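Local coordinates for protein hydroxylase, putative (Mycobacterium tuberculosis, PDB 3AFF) that probably hydroxylates the phenolic ring of the cholesterol breakdown product 3-HSA next to its hydroxyl group, using reduced flavin and molecular oxygen, at residues V47-L52 against E70-L75. Numbering follows the deposited sequence.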
loop_
_atom_site.group_PDB
_atom_site.type_symbol
_atom_site.label_atom_id
_atom_site.label_comp_id
_atom_site.label_asym_id
_atom_site.label_seq_id
_atom_site.Cartn_x
_atom_site.Cartn_y
_atom_site.Cartn_z
ATOM N N VAL A 47 -40.406 13.672 -37.387
ATOM C CA VAL A 47 -39.912 12.263 -37.304
ATOM C C VAL A 47 -40.425 11.565 -36.042
ATOM O O VAL A 47 -40.214 10.352 -35.838
ATOM C CB VAL A 47 -38.354 12.144 -37.334
ATOM C CG1 VAL A 47 -37.790 12.801 -38.609
ATOM C CG2 VAL A 47 -37.704 12.722 -36.000
ATOM N N GLY A 48 -41.093 12.327 -35.175
ATOM C CA GLY A 48 -41.742 11.722 -34.027
ATOM C C GLY A 48 -40.932 11.754 -32.728
ATOM O O GLY A 48 -41.271 11.060 -31.783
ATOM N N PHE A 49 -39.884 12.570 -32.674
ATOM C CA PHE A 49 -38.983 12.606 -31.481
ATOM C C PHE A 49 -39.722 12.917 -30.178
ATOM O O PHE A 49 -39.532 12.235 -29.164
ATOM C CB PHE A 49 -37.814 13.585 -31.661
ATOM C CG PHE A 49 -37.044 13.820 -30.384
ATOM C CD1 PHE A 49 -36.063 12.902 -29.973
ATOM C CD2 PHE A 49 -37.384 14.903 -29.514
ATOM C CE1 PHE A 49 -35.355 13.104 -28.743
ATOM C CE2 PHE A 49 -36.705 15.059 -28.293
ATOM C CZ PHE A 49 -35.676 14.161 -27.918
ATOM N N PHE A 50 -40.577 13.953 -30.201
ATOM C CA PHE A 50 -41.325 14.351 -28.977
ATOM C C PHE A 50 -42.352 13.338 -28.513
ATOM O O PHE A 50 -42.726 13.311 -27.311
ATOM C CB PHE A 50 -41.945 15.737 -29.118
ATOM C CG PHE A 50 -40.938 16.793 -29.371
ATOM C CD1 PHE A 50 -40.048 17.192 -28.350
ATOM C CD2 PHE A 50 -40.807 17.328 -30.618
ATOM C CE1 PHE A 50 -39.069 18.187 -28.580
ATOM C CE2 PHE A 50 -39.844 18.310 -30.867
ATOM C CZ PHE A 50 -38.975 18.738 -29.854
ATOM N N THR A 51 -42.756 12.437 -29.411
ATOM C CA THR A 51 -43.665 11.350 -29.014
ATOM C C THR A 51 -43.057 10.213 -28.203
ATOM O O THR A 51 -43.802 9.393 -27.622
ATOM C CB THR A 51 -44.412 10.697 -30.232
ATOM O OG1 THR A 51 -43.480 9.893 -30.994
ATOM C CG2 THR A 51 -45.025 11.792 -31.121
ATOM N N LEU A 52 -41.719 10.155 -28.134
ATOM C CA LEU A 52 -41.016 8.972 -27.654
ATOM C C LEU A 52 -41.447 8.529 -26.282
ATOM O O LEU A 52 -41.730 7.351 -26.055
ATOM C CB LEU A 52 -39.491 9.210 -27.643
ATOM C CG LEU A 52 -38.780 9.008 -28.991
ATOM C CD1 LEU A 52 -37.377 9.628 -29.042
ATOM C CD2 LEU A 52 -38.803 7.503 -29.479
ATOM N N GLU A 70 -30.486 7.615 -25.767
ATOM C CA GLU A 70 -29.653 7.375 -26.949
ATOM C C GLU A 70 -29.891 8.371 -28.075
ATOM O O GLU A 70 -28.961 8.912 -28.658
ATOM C CB GLU A 70 -29.871 5.909 -27.466
ATOM C CG GLU A 70 -29.306 5.641 -28.848
ATOM C CD GLU A 70 -27.766 5.722 -28.874
ATOM O OE1 GLU A 70 -27.196 5.957 -30.005
ATOM O OE2 GLU A 70 -27.155 5.602 -27.751
ATOM N N ALA A 71 -31.170 8.591 -28.393
ATOM C CA ALA A 71 -31.588 9.691 -29.238
ATOM C C ALA A 71 -30.987 11.052 -28.898
ATOM O O ALA A 71 -30.508 11.781 -29.806
ATOM C CB ALA A 71 -33.175 9.758 -29.224
ATOM N N THR A 72 -31.020 11.442 -27.621
ATOM C CA THR A 72 -30.409 12.717 -27.228
ATOM C C THR A 72 -28.881 12.729 -27.346
ATOM O O THR A 72 -28.270 13.777 -27.597
ATOM C CB THR A 72 -30.812 13.127 -25.769
ATOM O OG1 THR A 72 -30.152 12.286 -24.815
ATOM C CG2 THR A 72 -32.362 12.985 -25.590
ATOM N N ARG A 73 -28.263 11.580 -27.068
ATOM C CA ARG A 73 -26.792 11.404 -27.214
ATOM C C ARG A 73 -26.377 11.667 -28.670
ATOM O O ARG A 73 -25.458 12.461 -28.933
ATOM C CB ARG A 73 -26.370 9.980 -26.767
ATOM C CG ARG A 73 -24.791 9.815 -26.647
ATOM C CD ARG A 73 -24.310 8.344 -26.670
ATOM N NE ARG A 73 -24.735 7.629 -27.875
ATOM C CZ ARG A 73 -24.156 7.790 -29.073
ATOM N NH1 ARG A 73 -23.110 8.559 -29.227
ATOM N NH2 ARG A 73 -24.597 7.135 -30.131
ATOM N N ARG A 74 -27.078 11.038 -29.614
ATOM C CA ARG A 74 -26.858 11.285 -31.066
ATOM C C ARG A 74 -27.027 12.729 -31.463
ATOM O O ARG A 74 -26.129 13.327 -32.105
ATOM C CB ARG A 74 -27.799 10.439 -31.947
ATOM C CG ARG A 74 -27.765 8.989 -31.638
ATOM C CD ARG A 74 -28.606 8.138 -32.668
ATOM N NE ARG A 74 -28.587 6.734 -32.270
ATOM C CZ ARG A 74 -29.151 5.728 -32.948
ATOM N NH1 ARG A 74 -29.782 5.939 -34.094
ATOM N NH2 ARG A 74 -29.097 4.513 -32.439
ATOM N N LEU A 75 -28.149 13.333 -31.085
ATOM C CA LEU A 75 -28.333 14.748 -31.331
ATOM C C LEU A 75 -27.241 15.610 -30.783
ATOM O O LEU A 75 -26.818 16.565 -31.428
ATOM C CB LEU A 75 -29.693 15.257 -30.786
ATOM C CG LEU A 75 -30.912 14.660 -31.514
ATOM C CD1 LEU A 75 -32.304 14.814 -30.716
ATOM C CD2 LEU A 75 -30.981 15.181 -32.936
#
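Phe-49 reaches across to helix 65-76 and meets three side chains there: Ala-71, Thr-72 and Leu-75. Its CE1 makes two of the closest approaches. Phe-49 CE1 lies 4.0 Å from Ala-71 CB, at the ring edge, and 4.0 Å from Leu-75 CD1, over one face. Thr-72 CG2 comes up to the edge as well, 4.2 Å from Phe-49 CZ. Phe-49 leaves its backbone toward the helix, with CG anti to the backbone N (chi1 170°). Leu-52 adds one smaller touch, its CD1 4.2 Å from Ala-71 CB. Ala-71 CB is thus touched by both Phe-49 and Leu-52.

Within 47-52, Phe-50 CE1 lies in the plane of the Phe-49 ring, at its edge, and Phe-49 CD2 sits over a face of Phe-50, toward its rim. Gly-48 ends helix 38-47 in a Schellman motif with positive phi (96°), and the chain then turns into 49-52. Thr-51 OG1 donates to Gly-48 O at 2.6 Å, on a carbonyl lone pair, and ties this turn together. Thr-72 OG1 is hydrogen-bonded to Phe-69 O, while its methyl CG2 is the part that meets the ring.

The partly exposed part of 70-75 is polar. Arg-73 forms a salt bridge with both carboxylate oxygens of Glu-70: NE bonds to OE2 and NH2 to OE1. Arg-74 NE gives a nearly straight bond to Glu-70 OE1 (2.8 Å, 174°) on the anti lone pair, and Arg-74 also pairs with Asp-17.

Helices 9-33, 38-47 and 80-96 also pack on Phe-49 and Leu-75, in the N-terminal helical region of this acyl-CoA dehydrogenase-like fold. The side chains of Thr-72 and Trp-84, a probable FMN-binding residue, are about 8 Å apart. No hydrogen bond links the two segments: the contact is buried and apolar, and rests on shape and van der Waals packing.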